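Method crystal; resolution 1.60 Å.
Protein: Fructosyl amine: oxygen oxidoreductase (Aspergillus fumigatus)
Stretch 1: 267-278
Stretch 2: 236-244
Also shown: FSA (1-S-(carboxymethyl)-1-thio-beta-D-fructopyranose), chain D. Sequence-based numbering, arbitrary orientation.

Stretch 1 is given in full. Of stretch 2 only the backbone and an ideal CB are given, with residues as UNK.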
ATOM      1  N   GLU A 267     -16.022   6.431  -4.660  1.00 12.38           N
ATOM      2  CA  GLU A 267     -17.107   7.244  -4.116  1.00 11.97           C
ATOM      3  C   GLU A 267     -16.584   8.220  -3.050  1.00 11.69           C
ATOM      4  O   GLU A 267     -15.577   7.937  -2.367  1.00 11.17           O
ATOM      5  CB  GLU A 267     -18.233   6.368  -3.550  1.00 11.92           C
ATOM      6  CG  GLU A 267     -17.866   5.645  -2.261  1.00 13.61           C
ATOM      7  CD  GLU A 267     -19.036   4.891  -1.697  1.00 15.42           C
ATOM      8  OE1 GLU A 267     -20.075   5.533  -1.422  1.00 15.35           O
ATOM      9  OE2 GLU A 267     -18.930   3.660  -1.529  1.00 15.14           O
ATOM     10  N   PRO A 268     -17.250   9.374  -2.899  1.00 12.14           N
ATOM     11  CA  PRO A 268     -16.777  10.371  -1.925  1.00 11.82           C
ATOM     12  C   PRO A 268     -16.770   9.870  -0.481  1.00 12.39           C
ATOM     13  O   PRO A 268     -17.646   9.088  -0.090  1.00 11.98           O
ATOM     14  CB  PRO A 268     -17.779  11.528  -2.075  1.00 12.73           C
ATOM     15  CG  PRO A 268     -18.954  10.948  -2.771  1.00 12.65           C
ATOM     16  CD  PRO A 268     -18.415   9.863  -3.661  1.00 11.97           C
ATOM     17  N   ASP A 269     -15.784  10.309   0.295  1.00 12.72           N
ATOM     18  CA  ASP A 269     -15.749   9.923   1.710  1.00 13.97           C
ATOM     19  C   ASP A 269     -16.896  10.596   2.465  1.00 13.85           C
ATOM     20  O   ASP A 269     -17.487  11.579   1.987  1.00 14.86           O
ATOM     21  CB  ASP A 269     -14.359  10.159   2.356  1.00 14.09           C
ATOM     22  CG  ASP A 269     -14.126  11.592   2.872  1.00 17.29           C
ATOM     23  OD1 ASP A 269     -14.760  12.566   2.419  1.00 18.63           O
ATOM     24  OD2 ASP A 269     -13.226  11.743   3.729  1.00 19.96           O
ATOM     25  N   GLU A 270     -17.250  10.043   3.620  1.00 14.08           N
ATOM     26  CA  GLU A 270     -18.367  10.594   4.377  1.00 14.56           C
ATOM     27  C   GLU A 270     -18.001  11.890   5.070  1.00 14.68           C
ATOM     28  O   GLU A 270     -18.794  12.839   5.067  1.00 14.25           O
ATOM     29  CB  GLU A 270     -18.884   9.578   5.403  1.00 14.87           C
ATOM     30  CG  GLU A 270     -19.661   8.422   4.801  1.00 17.43           C
ATOM     31  CD  GLU A 270     -20.958   8.855   4.102  1.00 21.84           C
ATOM     32  OE1 GLU A 270     -21.560   9.882   4.494  1.00 22.79           O
ATOM     33  OE2 GLU A 270     -21.372   8.158   3.152  1.00 25.67           O
ATOM     34  N   GLU A 271     -16.801  11.925   5.657  1.00 14.89           N
ATOM     35  CA  GLU A 271     -16.374  13.049   6.498  1.00 16.17           C
ATOM     36  C   GLU A 271     -16.477  14.365   5.751  1.00 15.65           C
ATOM     37  O   GLU A 271     -17.099  15.304   6.246  1.00 15.53           O
ATOM     38  CB  GLU A 271     -14.941  12.854   6.991  1.00 16.67           C
ATOM     39  CG  GLU A 271     -14.811  12.082   8.281  1.00 18.98           C
ATOM     40  CD  GLU A 271     -13.354  11.777   8.634  1.00 19.87           C
ATOM     41  OE1 GLU A 271     -12.430  12.283   7.946  1.00 24.26           O
ATOM     42  OE2 GLU A 271     -13.127  11.014   9.597  1.00 25.07           O
ATOM     43  N   ARG A 272     -15.883  14.420   4.560  1.00 15.22           N
ATOM     44  CA  ARG A 272     -15.725  15.685   3.838  1.00 16.24           C
ATOM     45  C   ARG A 272     -16.311  15.702   2.437  1.00 15.56           C
ATOM     46  O   ARG A 272     -16.207  16.719   1.734  1.00 16.15           O
ATOM     47  CB  ARG A 272     -14.248  16.085   3.767  1.00 16.64           C
ATOM     48  CG  ARG A 272     -13.581  16.345   5.112  1.00 17.88           C
ATOM     49  CD  ARG A 272     -12.122  16.742   4.897  1.00 18.12           C
ATOM     50  NE  ARG A 272     -11.449  17.078   6.154  1.00 23.91           N
ATOM     51  CZ  ARG A 272     -10.742  16.228   6.897  1.00 26.42           C
ATOM     52  NH1 ARG A 272     -10.601  14.948   6.541  1.00 27.84           N
ATOM     53  NH2 ARG A 272     -10.177  16.665   8.017  1.00 28.16           N
ATOM     54  N   GLY A 273     -16.934  14.594   2.037  1.00 15.21           N
ATOM     55  CA  GLY A 273     -17.471  14.449   0.687  1.00 15.14           C
ATOM     56  C   GLY A 273     -16.377  14.522  -0.366  1.00 15.22           C
ATOM     57  O   GLY A 273     -16.613  14.976  -1.493  1.00 15.98           O
ATOM     58  N   GLU A 274     -15.181  14.060  -0.007  1.00 14.68           N
ATOM     59  CA  GLU A 274     -14.027  14.139  -0.900  1.00 13.95           C
ATOM     60  C   GLU A 274     -13.841  12.881  -1.720  1.00 13.77           C
ATOM     61  O   GLU A 274     -13.840  11.784  -1.177  1.00 13.67           O
ATOM     62  CB  GLU A 274     -12.755  14.440  -0.105  1.00 14.36           C
ATOM     63  CG  GLU A 274     -12.730  15.894   0.404  1.00 14.63           C
ATOM     64  CD  GLU A 274     -11.555  16.228   1.284  1.00 15.67           C
ATOM     65  OE1 GLU A 274     -10.888  15.313   1.842  1.00 17.86           O
ATOM     66  OE2 GLU A 274     -11.300  17.445   1.443  1.00 18.05           O
ATOM     67  N   ILE A 275     -13.702  13.055  -3.032  1.00 12.66           N
ATOM     68  CA  ILE A 275     -13.346  11.946  -3.933  1.00 13.20           C
ATOM     69  C   ILE A 275     -11.831  11.877  -4.020  1.00 12.83           C
ATOM     70  O   ILE A 275     -11.179  12.864  -4.373  1.00 13.19           O
ATOM     71  CB  ILE A 275     -13.933  12.130  -5.364  1.00 12.91           C
ATOM     72  CG1 ILE A 275     -15.469  12.076  -5.321  1.00 13.40           C
ATOM     73  CG2 ILE A 275     -13.387  11.051  -6.337  1.00 13.53           C
ATOM     74  CD1 ILE A 275     -16.168  12.524  -6.647  1.00 15.04           C
ATOM     75  N   LYS A 276     -11.277  10.713  -3.694  1.00 13.08           N
ATOM     76  CA  LYS A 276      -9.861  10.466  -3.877  1.00 12.92           C
ATOM     77  C   LYS A 276      -9.589   9.928  -5.284  1.00 12.76           C
ATOM     78  O   LYS A 276     -10.231   8.968  -5.734  1.00 12.42           O
ATOM     79  CB  LYS A 276      -9.350   9.476  -2.830  1.00 13.15           C
ATOM     80  CG  LYS A 276      -7.833   9.289  -2.894  1.00 15.92           C
ATOM     81  CD  LYS A 276      -7.395   8.097  -2.096  1.00 21.62           C
ATOM     82  CE  LYS A 276      -6.600   7.156  -2.957  1.00 23.23           C
ATOM     83  NZ  LYS A 276      -6.624   5.822  -2.326  1.00 25.67           N
ATOM     84  N   ILE A 277      -8.612  10.540  -5.951  1.00 12.25           N
ATOM     85  CA  ILE A 277      -8.230  10.188  -7.326  1.00 13.31           C
ATOM     86  C   ILE A 277      -6.721   9.968  -7.405  1.00 13.19           C
ATOM     87  O   ILE A 277      -5.943  10.768  -6.877  1.00 13.72           O
ATOM     88  CB  ILE A 277      -8.595  11.330  -8.327  1.00 13.64           C
ATOM     89  CG1 ILE A 277     -10.075  11.699  -8.217  1.00 15.76           C
ATOM     90  CG2 ILE A 277      -8.257  10.931  -9.765  1.00 14.29           C
ATOM     91  CD1 ILE A 277     -10.296  13.166  -8.016  1.00 17.87           C
ATOM     92  N   CYS A 278      -6.322   8.885  -8.067  1.00 13.40           N
ATOM     93  CA  CYS A 278      -4.913   8.619  -8.355  1.00 13.89           C
ATOM     94  C   CYS A 278      -4.696   8.537  -9.858  1.00 14.59           C
ATOM     95  O   CYS A 278      -5.448   7.852 -10.552  1.00 14.03           O
ATOM     96  CB  CYS A 278      -4.468   7.296  -7.749  1.00 14.70           C
ATOM     97  SG  CYS A 278      -4.442   7.289  -5.942  1.00 16.90           S
ATOM     98  N   UNK A 236       3.796   7.039  -5.292  1.00 11.56           N
ATOM     99  CA  UNK A 236       2.645   7.354  -6.126  1.00 11.77           C
ATOM    100  C   UNK A 236       1.977   8.622  -5.602  1.00 12.51           C
ATOM    101  O   UNK A 236       2.361   9.160  -4.549  1.00 12.58           O
ATOM    102  CB  UNK A 236       1.654   6.188  -6.155  1.00 11.77           C
ATOM    103  N   UNK A 237       0.997   9.095  -6.366  1.00 12.47           N
ATOM    104  CA  UNK A 237       0.424  10.404  -6.211  1.00 12.55           C
ATOM    105  C   UNK A 237      -1.089  10.286  -6.030  1.00 12.17           C
ATOM    106  O   UNK A 237      -1.740   9.443  -6.649  1.00 12.60           O
ATOM    107  CB  UNK A 237       0.767  11.286  -7.413  1.00 12.55           C
ATOM    108  N   UNK A 238      -1.641  11.118  -5.153  1.00 12.11           N
ATOM    109  CA  UNK A 238      -3.080  11.130  -4.906  1.00 12.17           C
ATOM    110  C   UNK A 238      -3.570  12.549  -4.625  1.00 12.50           C
ATOM    111  O   UNK A 238      -2.822  13.390  -4.089  1.00 12.58           O
ATOM    112  CB  UNK A 238      -3.429  10.208  -3.736  1.00 12.17           C
ATOM    113  N   UNK A 239      -4.824  12.800  -4.990  1.00 12.26           N
ATOM    114  CA  UNK A 239      -5.494  14.067  -4.686  1.00 12.25           C
ATOM    115  C   UNK A 239      -6.910  13.783  -4.187  1.00 12.45           C
ATOM    116  O   UNK A 239      -7.439  12.697  -4.420  1.00 11.71           O
ATOM    117  CB  UNK A 239      -5.527  14.978  -5.915  1.00 12.25           C
ATOM    118  N   UNK A 240      -7.502  14.760  -3.503  1.00 12.07           N
ATOM    119  CA  UNK A 240      -8.937  14.771  -3.203  1.00 12.82           C
ATOM    120  C   UNK A 240      -9.600  15.970  -3.893  1.00 13.75           C
ATOM    121  O   UNK A 240      -9.002  17.048  -3.980  1.00 14.02           O
ATOM    122  CB  UNK A 240      -9.175  14.821  -1.692  1.00 12.82           C
ATOM    123  N   UNK A 241     -10.835  15.771  -4.332  1.00 13.85           N
ATOM    124  CA  UNK A 241     -11.736  16.862  -4.730  1.00 15.40           C
ATOM    125  C   UNK A 241     -12.961  16.854  -3.806  1.00 15.69           C
ATOM    126  O   UNK A 241     -13.611  15.825  -3.657  1.00 16.08           O
ATOM    127  CB  UNK A 241     -12.158  16.721  -6.194  1.00 15.40           C
ATOM    128  N   UNK A 242     -13.253  17.999  -3.180  1.00 16.49           N
ATOM    129  CA  UNK A 242     -14.407  18.112  -2.276  1.00 17.53           C
ATOM    130  C   UNK A 242     -15.683  18.460  -3.026  1.00 18.74           C
ATOM    131  O   UNK A 242     -15.775  19.525  -3.654  1.00 19.38           O
ATOM    132  CB  UNK A 242     -14.139  19.169  -1.203  1.00 17.53           C
ATOM    133  N   UNK A 243     -16.659  17.568  -2.961  1.00 19.25           N
ATOM    134  CA  UNK A 243     -17.969  17.832  -3.549  1.00 20.86           C
ATOM    135  C   UNK A 243     -18.768  18.752  -2.637  1.00 22.72           C
ATOM    136  O   UNK A 243     -18.654  18.673  -1.411  1.00 23.06           O
ATOM    137  CB  UNK A 243     -18.729  16.527  -3.794  1.00 20.86           C
ATOM    138  N   UNK A 244     -19.567  19.634  -3.239  1.00 24.75           N
ATOM    139  CA  UNK A 244     -20.492  20.477  -2.489  1.00 27.26           C
ATOM    140  C   UNK A 244     -21.554  19.600  -1.825  1.00 28.01           C
ATOM    141  O   UNK A 244     -21.918  18.563  -2.376  1.00 27.76           O
ATOM    142  CB  UNK A 244     -21.142  21.519  -3.401  1.00 27.26           C
TER
HETATM  143  OAB FSA D 501      -3.760  -3.528  -5.064  1.00 21.90           O
HETATM  144  CAL FSA D 501      -4.677  -2.926  -5.662  1.00 22.15           C
HETATM  145  OAA FSA D 501      -5.744  -3.500  -5.999  1.00 24.18           O
HETATM  146  CAH FSA D 501      -4.532  -1.464  -6.036  1.00 19.02           C
HETATM  147  SAK FSA D 501      -2.928  -0.829  -5.666  1.00 17.22           S
HETATM  148  C1  FSA D 501      -3.226   0.785  -6.335  1.00 15.24           C
HETATM  149  C2  FSA D 501      -1.906   1.490  -6.680  1.00 14.53           C
HETATM  150  O2  FSA D 501      -2.124   2.908  -6.768  1.00 15.28           O
HETATM  151  C3  FSA D 501      -1.341   0.985  -8.012  1.00 14.63           C
HETATM  152  O3  FSA D 501      -2.216   1.350  -9.090  1.00 16.16           O
HETATM  153  C4  FSA D 501       0.086   1.485  -8.258  1.00 13.28           C
HETATM  154  O4  FSA D 501       0.632   0.831  -9.415  1.00 14.22           O
HETATM  155  C5  FSA D 501       1.003   1.201  -7.064  1.00 12.33           C
HETATM  156  O5  FSA D 501       1.270  -0.199  -6.941  1.00 12.84           O
HETATM  157  C6  FSA D 501       0.361   1.738  -5.793  1.00 13.35           C
HETATM  158  O6  FSA D 501      -0.953   1.171  -5.641  1.00 13.74           O

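The two stretches pair as antiparallel strands, so the side chains of positions 239 and 241 share one face of the sheet with Ile 275 and Ile 277, and that of 240 lies on the other with Glu 274 and Lys 276.

At position 236 the CB has no atom of stretch 1 within 5.5 Å, but the sugar ring of FSA lies nearby, which would suit an aromatic or polar group. The residue is Trp 236; its indole offers one face to the ligand, with CE2 3.6 Å from FSA C5. Position 237 points sideways and stretch 1 hardly constrains it; many side chains would fit, and it is Thr 237.

The CB of 238 points sideways, 3.8 Å from Cys 278 SG and 4.5 Å from Lys 276 CE, so an apolar group of moderate size is expected. The residue is Leu 238, whose CB packs against that sulfur.

Position 239 is held by a reciprocal backbone pair: the N of 239 donates to Ile 277 O at 3.0 Å and Ile 277 N donates to the O of 239 at 2.9 Å. Its extended backbone and the neighbouring Ile 277 favour a branched apolar residue. Deposited Val 239 places CG2 4.0 Å from Ile 277 CB.

The CB of 240 is 3.9 Å from Glu 274 CB, and the carboxylate of Glu 274 extends along the same face. A donor of suitable reach is called for: histidine, lysine, arginine, or an amide or hydroxyl. The residue is His 240, with chi1 in m; ND1 donates to Glu 274 OE1 at 2.8 Å and 167°, the oxygen lying at the ring edge near its plane, as expected for an N-H that lies in the ring plane. Its CD2 also packs 3.8 Å from Lys 276 CG.

At 241 the CB is 4.4 Å from Ile 277 CD1, which asks for a sizeable aliphatic group. Ile 241 supplies it, its CD1 3.7 Å from Ile 277 CD1, while its backbone exchanges two hydrogen bonds with Ile 275.

The CB of 242 lies 3.9 Å from Glu 274 CG, with Arg 272 O at 4.3 Å. A small residue fits readily. Ala 242 sets its CB against the Glu 274 side chain.

Position 243 points toward stretch 1, where Pro 268 and Ile 275 form an apolar patch beyond Gly 273; leucine, isoleucine or methionine would suit. Leu 243 places CD1 3.8 Å from both Pro 268 CG and Ile 275 CD1, and its N donates to Gly 273 O at 3.0 Å.

Position 244 points away, unconstrained by stretch 1, and carries Lys 244.

Stretch 2 (236-244) WTLVHIALK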
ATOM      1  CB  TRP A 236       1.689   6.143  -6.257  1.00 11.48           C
ATOM      2  CG  TRP A 236       2.327   5.125  -7.162  1.00 11.48           C
ATOM      3  CD1 TRP A 236       2.177   5.034  -8.522  1.00 12.21           C
ATOM      4  CD2 TRP A 236       3.289   4.122  -6.794  1.00 11.54           C
ATOM      5  NE1 TRP A 236       2.976   4.031  -9.023  1.00 12.06           N
ATOM      6  CE2 TRP A 236       3.663   3.450  -7.986  1.00 12.23           C
ATOM      7  CE3 TRP A 236       3.850   3.704  -5.571  1.00 11.59           C
ATOM      8  CZ2 TRP A 236       4.587   2.396  -7.993  1.00 12.18           C
ATOM      9  CZ3 TRP A 236       4.770   2.642  -5.580  1.00 11.42           C
ATOM     10  CH2 TRP A 236       5.122   1.999  -6.795  1.00 12.16           C
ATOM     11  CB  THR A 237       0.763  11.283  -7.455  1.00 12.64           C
ATOM     12  OG1 THR A 237       0.715  10.472  -8.641  1.00 13.88           O
ATOM     13  CG2 THR A 237       2.165  11.831  -7.319  1.00 13.73           C
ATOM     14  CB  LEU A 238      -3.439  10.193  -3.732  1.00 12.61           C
ATOM     15  CG  LEU A 238      -3.045  10.622  -2.307  1.00 11.96           C
ATOM     16  CD1 LEU A 238      -4.102  11.474  -1.607  1.00 13.11           C
ATOM     17  CD2 LEU A 238      -2.699   9.386  -1.445  1.00 13.80           C
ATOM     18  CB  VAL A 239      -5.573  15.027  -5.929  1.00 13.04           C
ATOM     19  CG1 VAL A 239      -4.200  15.239  -6.538  1.00 14.42           C
ATOM     20  CG2 VAL A 239      -6.579  14.512  -6.974  1.00 13.07           C
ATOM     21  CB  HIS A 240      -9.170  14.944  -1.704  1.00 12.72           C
ATOM     22  CG  HIS A 240      -8.679  13.807  -0.853  1.00 13.46           C
ATOM     23  ND1 HIS A 240      -8.987  13.709   0.488  1.00 14.64           N
ATOM     24  CD2 HIS A 240      -7.931  12.714  -1.149  1.00 13.96           C
ATOM     25  CE1 HIS A 240      -8.425  12.619   0.989  1.00 15.05           C
ATOM     26  NE2 HIS A 240      -7.790  11.992   0.014  1.00 14.67           N
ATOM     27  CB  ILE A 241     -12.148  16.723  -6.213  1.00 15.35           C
ATOM     28  CG1 ILE A 241     -10.942  17.040  -7.093  1.00 16.20           C
ATOM     29  CG2 ILE A 241     -13.350  17.648  -6.572  1.00 14.90           C
ATOM     30  CD1 ILE A 241     -11.147  16.739  -8.572  1.00 18.17           C
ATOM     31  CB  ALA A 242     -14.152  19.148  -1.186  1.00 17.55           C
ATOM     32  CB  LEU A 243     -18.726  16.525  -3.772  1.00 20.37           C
ATOM     33  CG  LEU A 243     -18.140  15.482  -4.727  1.00 19.91           C
ATOM     34  CD1 LEU A 243     -18.970  14.224  -4.684  1.00 18.16           C
ATOM     35  CD2 LEU A 243     -18.070  16.030  -6.146  1.00 19.92           C
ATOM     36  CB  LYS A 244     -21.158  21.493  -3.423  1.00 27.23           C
ATOM     37  CG  LYS A 244     -20.181  22.435  -4.112  1.00 28.85           C
ATOM     38  CD  LYS A 244     -20.914  23.508  -4.913  1.00 29.25           C
ATOM     39  CE  LYS A 244     -20.088  23.980  -6.108  1.00 32.65           C
ATOM     40  NZ  LYS A 244     -19.910  22.909  -7.139  1.00 34.37           N
TER
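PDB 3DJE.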